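CELL WALL surface anchor family protein (Streptococcus pneumoniae, PDB 2X9X) forms the backbone of the pneumococcal pilus as its repeating subunit, RrgB, and so probably serves adhesion at the bacterial surface. Local coordinates at residues Y264-V269 and Q408-T413; Q422-T427 and A435-N440; E282-N287 and E367-L372. The protein carries 1 engineered substitution. One frame throughout, in Å; residues are numbered along the deposited sequence.

Contact 1 (Y264-V269 and Q408-T413); sequences YGKKFV and QKFEVT
The carbonyl oxygen of T413 meets a water and the ring of Y264. The water lies 2.9 Å from T413 O and also accepts the backbone N-H of G265, 3.1 Å from G265 N, so it links the two segments where no direct hydrogen bond joins them. The same oxygen sits over one face of the Y264 ring, displaced toward the rim and 3.4 Å from Y264 CG.

Apolar side chains make up the rest of the contact. V412 puts CG1 3.4 Å from Y264 CB. Further along, F268 and F410 make a T-shaped pair: F268 CZ points down on the centre of the F410 ring, the centroids 4.8 Å apart and the planes at 86°. F410 presents that face because its CG stands between the backbone N and the carbonyl carbon (chi1 66°). The aliphatic part of K266 runs past the F410 ring, with CG 3.7 Å from F410 CD1, and its CD then passes E411 O. Bends at chi2 and chi4 carry the ammonium group away from this apolar layer, where it bonds to the hydroxyl of T436 and, weakly, to K267 O.

Strands 260-271 and 408-412 belong to different sheets and meet face to face, their axes 7.1 Å apart, as in the sandwich of a prealbumin-like domain. Cohesion therefore comes largely from the T-shaped pair and aliphatic contacts, while G265 N and T413 O, at one end of the interface, are joined through water.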
loop_
_atom_site.group_PDB
_atom_site.type_symbol
_atom_site.label_atom_id
_atom_site.label_comp_id
_atom_site.label_asym_id
_atom_site.label_seq_id
_atom_site.Cartn_x
_atom_site.Cartn_y
_atom_site.Cartn_z
ATOM N N TYR A 264 4.339 0.897 -10.475
ATOM C CA TYR A 264 3.871 1.082 -11.850
ATOM C C TYR A 264 3.858 -0.244 -12.617
ATOM O O TYR A 264 4.393 -1.248 -12.146
ATOM C CB TYR A 264 4.757 2.100 -12.588
ATOM C CG TYR A 264 4.807 3.480 -11.965
ATOM C CD1 TYR A 264 3.744 3.976 -11.219
ATOM C CD2 TYR A 264 5.910 4.301 -12.158
ATOM C CE1 TYR A 264 3.793 5.248 -10.656
ATOM C CE2 TYR A 264 5.971 5.569 -11.603
ATOM C CZ TYR A 264 4.912 6.036 -10.852
ATOM O OH TYR A 264 4.978 7.303 -10.311
ATOM N N GLY A 265 3.255 -0.248 -13.800
ATOM C CA GLY A 265 3.188 -1.461 -14.595
ATOM C C GLY A 265 2.943 -1.214 -16.071
ATOM O O GLY A 265 2.883 -0.066 -16.520
ATOM N N LYS A 266 2.793 -2.298 -16.831
ATOM C CA LYS A 266 2.591 -2.195 -18.272
ATOM C C LYS A 266 1.782 -3.378 -18.792
ATOM O O LYS A 266 1.953 -4.506 -18.321
ATOM C CB LYS A 266 3.946 -2.140 -18.989
ATOM C CG LYS A 266 3.878 -1.649 -20.430
ATOM C CD LYS A 266 3.588 -0.156 -20.481
ATOM C CE LYS A 266 3.475 0.352 -21.910
ATOM N NZ LYS A 266 2.241 -0.155 -22.597
ATOM N N LYS A 267 0.912 -3.109 -19.767
ATOM C CA LYS A 267 0.103 -4.133 -20.428
ATOM C C LYS A 267 0.561 -4.322 -21.872
ATOM O O LYS A 267 1.017 -3.369 -22.514
ATOM C CB LYS A 267 -1.370 -3.729 -20.430
ATOM C CG LYS A 267 -1.988 -3.576 -19.057
ATOM C CD LYS A 267 -3.346 -2.886 -19.156
ATOM C CE LYS A 267 -4.000 -2.745 -17.794
ATOM N NZ LYS A 267 -5.078 -1.712 -17.808
ATOM N N PHE A 268 0.433 -5.551 -22.372
ATOM C CA PHE A 268 0.816 -5.904 -23.740
ATOM C C PHE A 268 -0.246 -6.780 -24.406
ATOM O O PHE A 268 -0.946 -7.538 -23.727
ATOM C CB PHE A 268 2.132 -6.687 -23.741
ATOM C CG PHE A 268 3.262 -5.999 -23.031
ATOM C CD1 PHE A 268 4.124 -5.165 -23.721
ATOM C CD2 PHE A 268 3.474 -6.203 -21.677
ATOM C CE1 PHE A 268 5.177 -4.534 -23.071
ATOM C CE2 PHE A 268 4.523 -5.577 -21.022
ATOM C CZ PHE A 268 5.372 -4.742 -21.722
ATOM N N VAL A 269 -0.349 -6.692 -25.733
ATOM C CA VAL A 269 -1.152 -7.642 -26.506
ATOM C C VAL A 269 -0.338 -8.199 -27.673
ATOM O O VAL A 269 0.210 -7.444 -28.481
ATOM C CB VAL A 269 -2.455 -7.019 -27.065
ATOM C CG1 VAL A 269 -3.219 -8.046 -27.912
ATOM C CG2 VAL A 269 -3.329 -6.493 -25.939
ATOM N N GLN A 408 11.727 -5.428 -27.903
ATOM C CA GLN A 408 10.766 -4.351 -28.089
ATOM C C GLN A 408 10.740 -3.405 -26.904
ATOM O O GLN A 408 10.443 -3.799 -25.777
ATOM C CB GLN A 408 9.364 -4.879 -28.364
ATOM C CG GLN A 408 8.376 -3.759 -28.647
ATOM C CD GLN A 408 7.105 -4.250 -29.300
ATOM O OE1 GLN A 408 7.086 -5.299 -29.949
ATOM N NE2 GLN A 408 6.029 -3.490 -29.138
ATOM N N LYS A 409 11.057 -2.149 -27.185
ATOM C CA LYS A 409 11.112 -1.103 -26.180
ATOM C C LYS A 409 9.727 -0.789 -25.625
ATOM O O LYS A 409 8.737 -0.736 -26.368
ATOM C CB LYS A 409 11.724 0.152 -26.805
ATOM C CG LYS A 409 11.889 1.344 -25.880
ATOM C CD LYS A 409 12.430 2.534 -26.676
ATOM C CE LYS A 409 12.757 3.724 -25.797
ATOM N NZ LYS A 409 13.351 4.833 -26.601
ATOM N N PHE A 410 9.656 -0.608 -24.312
ATOM C CA PHE A 410 8.465 -0.044 -23.688
ATOM C C PHE A 410 8.821 0.883 -22.533
ATOM O O PHE A 410 9.878 0.754 -21.910
ATOM C CB PHE A 410 7.450 -1.123 -23.273
ATOM C CG PHE A 410 7.924 -2.054 -22.180
ATOM C CD1 PHE A 410 7.570 -1.829 -20.856
ATOM C CD2 PHE A 410 8.667 -3.187 -22.484
ATOM C CE1 PHE A 410 7.977 -2.701 -19.850
ATOM C CE2 PHE A 410 9.074 -4.060 -21.489
ATOM C CZ PHE A 410 8.724 -3.818 -20.168
ATOM N N GLU A 411 7.949 1.849 -22.279
ATOM C CA GLU A 411 8.176 2.819 -21.218
ATOM C C GLU A 411 7.187 2.613 -20.084
ATOM O O GLU A 411 5.975 2.589 -20.302
ATOM C CB GLU A 411 8.046 4.243 -21.762
ATOM C CG GLU A 411 8.888 4.528 -22.995
ATOM C CD GLU A 411 10.321 4.876 -22.660
ATOM O OE1 GLU A 411 11.094 5.186 -23.596
ATOM O OE2 GLU A 411 10.672 4.847 -21.462
ATOM N N VAL A 412 7.709 2.460 -18.870
ATOM C CA VAL A 412 6.872 2.406 -17.679
ATOM C C VAL A 412 6.843 3.799 -17.053
ATOM O O VAL A 412 7.891 4.426 -16.856
ATOM C CB VAL A 412 7.408 1.375 -16.675
ATOM C CG1 VAL A 412 6.594 1.398 -15.379
ATOM C CG2 VAL A 412 7.409 -0.020 -17.306
ATOM N N THR A 413 5.639 4.285 -16.768
ATOM C CA THR A 413 5.431 5.630 -16.245
ATOM C C THR A 413 4.303 5.612 -15.227
ATOM O O THR A 413 3.687 4.572 -14.991
ATOM C CB THR A 413 5.006 6.608 -17.350
ATOM O OG1 THR A 413 3.649 6.331 -17.726
ATOM C CG2 THR A 413 5.916 6.487 -18.573
HETATM O O HOH W 1 1.902 2.447 -14.311
#

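Contact 2 (Q422-T427 and A435-N440); sequences QGIEYT and ATKVVN
The methyl group of A435 is flanked by two larger side chains of the 422-427 loop. On one side I424 CG2 lies 4.0 Å from A435 CB; on another, the ring of Y426 comes up obliquely, with CD1 at the same distance from A435 CB. Alanine suits this place, since its single carbon fits between the branched chain and the ring while leaving its own backbone within bonding range. I424 directs CG1 anti to its backbone N (chi1 -173°), which leaves CG2 as the branch that touches both A435 and K437, the latter 4.0 Å away at K437 CB. K437 is extended and passes G423 O with its CD; its ammonium group goes on to a salt bridge with D275.

The backbones of the two segments form a classic beta bulge. G423 and I424 both turn their N-H groups to A435 O, through weak bonds of 2.9 Å from G423 N and 3.0 Å from I424 N. The return bond runs from A435 N to I424 O, 2.9 Å. Glycine is apt at 423, because a side chain there would crowd K437 N and A435 O.

R277 donates hydrogen bonds to the carbonyl oxygens of E425 and Y426, while I424 packs on V269 and Y426 on K267. T436 turns from the loop, and its hydroxyl is hydrogen-bonded to the ammonium group of K266. Strand 436-439 runs parallel to strand 260-271 in the same sheet, joined by backbone bonds from T436 and V438, and just beyond it N440 is covalently linked through CG to K270 NZ, an intramolecular isopeptide bond that ties the two strands together.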
loop_
_atom_site.group_PDB
_atom_site.type_symbol
_atom_site.label_atom_id
_atom_site.label_comp_id
_atom_site.label_asym_id
_atom_site.label_seq_id
_atom_site.Cartn_x
_atom_site.Cartn_y
_atom_site.Cartn_z
ATOM N N GLN A 422 -2.128 4.483 -26.393
ATOM C CA GLN A 422 -1.048 3.533 -26.636
ATOM C C GLN A 422 -1.329 2.705 -27.894
ATOM O O GLN A 422 -2.002 3.183 -28.809
ATOM C CB GLN A 422 -0.789 2.683 -25.386
ATOM C CG GLN A 422 -0.813 3.536 -24.109
ATOM C CD GLN A 422 -0.196 2.859 -22.897
ATOM O OE1 GLN A 422 -0.796 2.828 -21.816
ATOM N NE2 GLN A 422 1.012 2.332 -23.062
ATOM N N GLY A 423 -0.817 1.481 -27.954
ATOM C CA GLY A 423 -0.847 0.716 -29.192
ATOM C C GLY A 423 -2.134 -0.006 -29.563
ATOM O O GLY A 423 -2.471 -0.110 -30.750
ATOM N N ILE A 424 -2.853 -0.504 -28.562
ATOM C CA ILE A 424 -3.994 -1.381 -28.795
ATOM C C ILE A 424 -4.797 -1.544 -27.511
ATOM O O ILE A 424 -4.272 -1.324 -26.423
ATOM C CB ILE A 424 -3.517 -2.775 -29.279
ATOM C CG1 ILE A 424 -4.703 -3.648 -29.698
ATOM C CG2 ILE A 424 -2.663 -3.469 -28.204
ATOM C CD1 ILE A 424 -4.292 -4.915 -30.407
ATOM N N GLU A 425 -6.069 -1.917 -27.643
ATOM C CA GLU A 425 -6.904 -2.252 -26.489
ATOM C C GLU A 425 -6.405 -3.530 -25.819
ATOM O O GLU A 425 -6.279 -4.562 -26.474
ATOM C CB GLU A 425 -8.358 -2.467 -26.926
ATOM C CG GLU A 425 -9.095 -1.210 -27.352
ATOM C CD GLU A 425 -10.384 -1.517 -28.102
ATOM O OE1 GLU A 425 -10.442 -2.560 -28.787
ATOM O OE2 GLU A 425 -11.335 -0.711 -28.010
ATOM N N TYR A 426 -6.120 -3.469 -24.519
ATOM C CA TYR A 426 -5.772 -4.680 -23.780
ATOM C C TYR A 426 -6.870 -5.717 -23.978
ATOM O O TYR A 426 -6.609 -6.866 -24.339
ATOM C CB TYR A 426 -5.633 -4.366 -22.293
ATOM C CG TYR A 426 -4.923 -5.417 -21.472
ATOM C CD1 TYR A 426 -3.734 -5.994 -21.910
ATOM C CD2 TYR A 426 -5.417 -5.800 -20.228
ATOM C CE1 TYR A 426 -3.065 -6.935 -21.133
ATOM C CE2 TYR A 426 -4.759 -6.736 -19.453
ATOM C CZ TYR A 426 -3.585 -7.302 -19.909
ATOM O OH TYR A 426 -2.926 -8.230 -19.130
ATOM N N THR A 427 -8.108 -5.300 -23.738
ATOM C CA THR A 427 -9.258 -6.161 -23.970
ATOM C C THR A 427 -10.097 -5.564 -25.090
ATOM O O THR A 427 -10.554 -4.424 -24.996
ATOM C CB THR A 427 -10.100 -6.340 -22.694
ATOM O OG1 THR A 427 -9.272 -6.871 -21.650
ATOM C CG2 THR A 427 -11.256 -7.294 -22.942
ATOM N N ALA A 435 -2.643 -0.740 -24.065
ATOM C CA ALA A 435 -1.624 -1.783 -24.135
ATOM C C ALA A 435 -0.622 -1.552 -25.263
ATOM O O ALA A 435 -0.939 -0.919 -26.276
ATOM C CB ALA A 435 -2.275 -3.158 -24.278
ATOM N N THR A 436 0.585 -2.074 -25.072
ATOM C CA THR A 436 1.614 -2.088 -26.104
ATOM C C THR A 436 1.346 -3.232 -27.070
ATOM O O THR A 436 1.086 -4.364 -26.654
ATOM C CB THR A 436 3.017 -2.274 -25.487
ATOM O OG1 THR A 436 3.379 -1.094 -24.760
ATOM C CG2 THR A 436 4.053 -2.533 -26.568
ATOM N N LYS A 437 1.404 -2.926 -28.361
ATOM C CA LYS A 437 1.121 -3.895 -29.406
ATOM C C LYS A 437 2.403 -4.611 -29.821
ATOM O O LYS A 437 3.379 -3.969 -30.215
ATOM C CB LYS A 437 0.504 -3.171 -30.601
ATOM C CG LYS A 437 -0.057 -4.062 -31.676
ATOM C CD LYS A 437 -0.821 -3.202 -32.684
ATOM C CE LYS A 437 -1.198 -3.958 -33.932
ATOM N NZ LYS A 437 -1.878 -3.037 -34.886
ATOM N N VAL A 438 2.406 -5.937 -29.720
ATOM C CA VAL A 438 3.561 -6.735 -30.122
ATOM C C VAL A 438 3.192 -7.602 -31.323
ATOM O O VAL A 438 2.375 -8.520 -31.213
ATOM C CB VAL A 438 4.067 -7.623 -28.966
ATOM C CG1 VAL A 438 5.340 -8.360 -29.375
ATOM C CG2 VAL A 438 4.315 -6.781 -27.722
ATOM N N VAL A 439 3.794 -7.301 -32.470
ATOM C CA VAL A 439 3.388 -7.916 -33.731
ATOM C C VAL A 439 4.284 -9.084 -34.146
ATOM O O VAL A 439 5.502 -8.941 -34.248
ATOM C CB VAL A 439 3.373 -6.877 -34.870
ATOM C CG1 VAL A 439 2.800 -7.487 -36.138
ATOM C CG2 VAL A 439 2.575 -5.649 -34.455
ATOM N N ASN A 440 3.665 -10.237 -34.395
ATOM C CA ASN A 440 4.389 -11.440 -34.789
ATOM C C ASN A 440 4.484 -11.552 -36.305
ATOM O O ASN A 440 3.557 -11.169 -37.017
ATOM C CB ASN A 440 3.696 -12.681 -34.224
ATOM C CG ASN A 440 4.668 -13.648 -33.578
ATOM O OD1 ASN A 440 5.269 -13.341 -32.543
#

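Contact 3 (E282-N287 and E367-L372); sequences EFVIAN and ENVVKL
The F283 ring has the carbonyl oxygen of L372 at its edge, near the ring plane, and stacks with F380 of strand 379-385, in the other sheet. A second flat group, the E282 carboxylate, divides its oxygens: OE1 faces K371, while OE2 forms a salt bridge with K314. E282 OE1 lies 3.3 Å from K371 CD, but its charge does not meet the lysine ammonium directly. One water, 2.7 Å from E282 OE1 and 3.0 Å from K371 NZ, bridges them. The bend of K371 at chi3 (-67°) brings NZ round to that water, and the flexible lysine can run its methylenes past the acid on the way.

Between them the backbones of F283 and L372 form an antiparallel hydrogen-bonded pair. F283 N gives to L372 O, and L372 N returns a bond of 2.9 Å to F283 O. Two CA-H...O contacts, from E282 to L372 O and from K371 to F283 O, add to the pairing.

From L372 back toward V369 the pairing gives out. Water takes over, accepting from I285 N and donating to V370 O, 2.7 Å away. Compact, beta-branched V284 and V369 suit this buried place, where V284 CG1 meets V369 CG1 at 3.6 Å. Separately, I285 CD1 and L372 CD1 make an aliphatic touch.

Two direct backbone bonds thus join the segments at F283 and L372, and a water joins I285 to V370 beyond them. The buried acid, placed near two lysines, is probably stabilised in its charged form.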
loop_
_atom_site.group_PDB
_atom_site.type_symbol
_atom_site.label_atom_id
_atom_site.label_comp_id
_atom_site.label_asym_id
_atom_site.label_seq_id
_atom_site.Cartn_x
_atom_site.Cartn_y
_atom_site.Cartn_z
ATOM N N GLU A 282 5.803 -16.326 -25.262
ATOM C CA GLU A 282 6.488 -16.148 -23.983
ATOM C C GLU A 282 7.589 -15.098 -24.073
ATOM O O GLU A 282 8.304 -15.024 -25.079
ATOM C CB GLU A 282 7.041 -17.486 -23.478
ATOM C CG GLU A 282 5.974 -18.574 -23.376
ATOM C CD GLU A 282 6.471 -19.860 -22.730
ATOM O OE1 GLU A 282 7.650 -19.921 -22.323
ATOM O OE2 GLU A 282 5.671 -20.812 -22.627
ATOM N N PHE A 283 7.710 -14.290 -23.019
ATOM C CA PHE A 283 8.635 -13.161 -22.995
ATOM C C PHE A 283 9.353 -13.006 -21.661
ATOM O O PHE A 283 8.832 -13.381 -20.606
ATOM C CB PHE A 283 7.884 -11.854 -23.252
ATOM C CG PHE A 283 7.186 -11.805 -24.569
ATOM C CD1 PHE A 283 7.803 -11.237 -25.672
ATOM C CD2 PHE A 283 5.910 -12.325 -24.710
ATOM C CE1 PHE A 283 7.160 -11.190 -26.896
ATOM C CE2 PHE A 283 5.262 -12.285 -25.933
ATOM C CZ PHE A 283 5.887 -11.714 -27.026
ATOM N N VAL A 284 10.545 -12.425 -21.718
ATOM C CA VAL A 284 11.222 -11.940 -20.525
ATOM C C VAL A 284 11.466 -10.442 -20.680
ATOM O O VAL A 284 11.251 -9.879 -21.760
ATOM C CB VAL A 284 12.551 -12.681 -20.264
ATOM C CG1 VAL A 284 12.282 -14.163 -19.993
ATOM C CG2 VAL A 284 13.509 -12.500 -21.438
ATOM N N ILE A 285 11.893 -9.795 -19.602
ATOM C CA ILE A 285 12.133 -8.358 -19.622
ATOM C C ILE A 285 13.604 -8.026 -19.376
ATOM O O ILE A 285 14.207 -8.500 -18.410
ATOM C CB ILE A 285 11.252 -7.637 -18.582
ATOM C CG1 ILE A 285 9.776 -7.782 -18.959
ATOM C CG2 ILE A 285 11.636 -6.168 -18.486
ATOM C CD1 ILE A 285 8.814 -7.342 -17.872
ATOM N N ALA A 286 14.180 -7.220 -20.268
ATOM C CA ALA A 286 15.574 -6.808 -20.144
ATOM C C ALA A 286 15.674 -5.314 -19.852
ATOM O O ALA A 286 14.747 -4.552 -20.147
ATOM C CB ALA A 286 16.350 -7.156 -21.409
ATOM N N ASN A 287 16.798 -4.900 -19.272
ATOM C CA ASN A 287 17.012 -3.496 -18.932
ATOM C C ASN A 287 17.868 -2.756 -19.964
ATOM O O ASN A 287 18.327 -1.642 -19.718
ATOM C CB ASN A 287 17.599 -3.351 -17.517
ATOM C CG ASN A 287 18.965 -4.008 -17.367
ATOM O OD1 ASN A 287 19.589 -4.415 -18.347
ATOM N ND2 ASN A 287 19.437 -4.107 -16.129
ATOM N N GLU A 367 16.374 -19.620 -13.197
ATOM C CA GLU A 367 15.042 -20.144 -12.902
ATOM C C GLU A 367 14.087 -19.104 -12.305
ATOM O O GLU A 367 12.872 -19.313 -12.271
ATOM C CB GLU A 367 15.130 -21.372 -11.990
ATOM C CG GLU A 367 15.808 -21.123 -10.656
ATOM C CD GLU A 367 15.859 -22.368 -9.788
ATOM O OE1 GLU A 367 15.972 -22.225 -8.552
ATOM O OE2 GLU A 367 15.782 -23.489 -10.339
ATOM N N ASN A 368 14.633 -17.983 -11.846
ATOM C CA ASN A 368 13.825 -16.949 -11.203
ATOM C C ASN A 368 13.424 -15.800 -12.124
ATOM O O ASN A 368 12.714 -14.884 -11.708
ATOM C CB ASN A 368 14.556 -16.410 -9.977
ATOM C CG ASN A 368 14.777 -17.475 -8.935
ATOM O OD1 ASN A 368 13.823 -18.014 -8.380
ATOM N ND2 ASN A 368 16.037 -17.805 -8.677
ATOM N N VAL A 369 13.880 -15.854 -13.371
ATOM C CA VAL A 369 13.549 -14.823 -14.344
ATOM C C VAL A 369 12.047 -14.830 -14.584
ATOM O O VAL A 369 11.441 -15.891 -14.756
ATOM C CB VAL A 369 14.321 -15.017 -15.678
ATOM C CG1 VAL A 369 13.774 -14.099 -16.767
ATOM C CG2 VAL A 369 15.810 -14.764 -15.473
ATOM N N VAL A 370 11.447 -13.645 -14.556
ATOM C CA VAL A 370 10.014 -13.504 -14.762
ATOM C C VAL A 370 9.650 -13.796 -16.216
ATOM O O VAL A 370 10.205 -13.190 -17.139
ATOM C CB VAL A 370 9.526 -12.090 -14.373
ATOM C CG1 VAL A 370 8.032 -11.947 -14.627
ATOM C CG2 VAL A 370 9.851 -11.790 -12.911
ATOM N N LYS A 371 8.724 -14.728 -16.412
ATOM C CA LYS A 371 8.300 -15.117 -17.752
ATOM C C LYS A 371 6.822 -14.819 -17.974
ATOM O O LYS A 371 5.947 -15.346 -17.275
ATOM C CB LYS A 371 8.597 -16.597 -18.011
ATOM C CG LYS A 371 8.238 -17.043 -19.415
ATOM C CD LYS A 371 9.070 -18.229 -19.846
ATOM C CE LYS A 371 10.538 -17.841 -19.990
ATOM N NZ LYS A 371 11.377 -19.019 -20.332
ATOM N N LEU A 372 6.552 -13.968 -18.957
ATOM C CA LEU A 372 5.186 -13.580 -19.281
ATOM C C LEU A 372 4.680 -14.434 -20.435
ATOM O O LEU A 372 5.453 -14.805 -21.315
ATOM C CB LEU A 372 5.132 -12.094 -19.637
ATOM C CG LEU A 372 5.814 -11.177 -18.616
ATOM C CD1 LEU A 372 5.733 -9.715 -19.056
ATOM C CD2 LEU A 372 5.203 -11.372 -17.232
HETATM O O HOH W 2 10.212 -19.353 -23.029
HETATM O O HOH W 3 11.950 -11.092 -17.042
#

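In the fold
Contacts 1 and 3 are buried, whereas contact 2 lies at the surface of the same C-terminal region. Contact 1 packs strands of two different sheets face to face and so relies on aromatic and aliphatic groups. Contact 3 pairs the short outermost strand of the four-stranded sheet, which also holds 408-412, with 282-286, and contact 2 joins a loop to the strand beside 260-271; both use backbone hydrogen bonds, regular in contact 3 and bulged in contact 2. They touch one another: F410 meets I285, and V438 meets F283. Charged groups reach water or salt-bridge partners in contacts 2 and 3; K266 of contact 1 instead turns to the hydroxyl of T436 in contact 2.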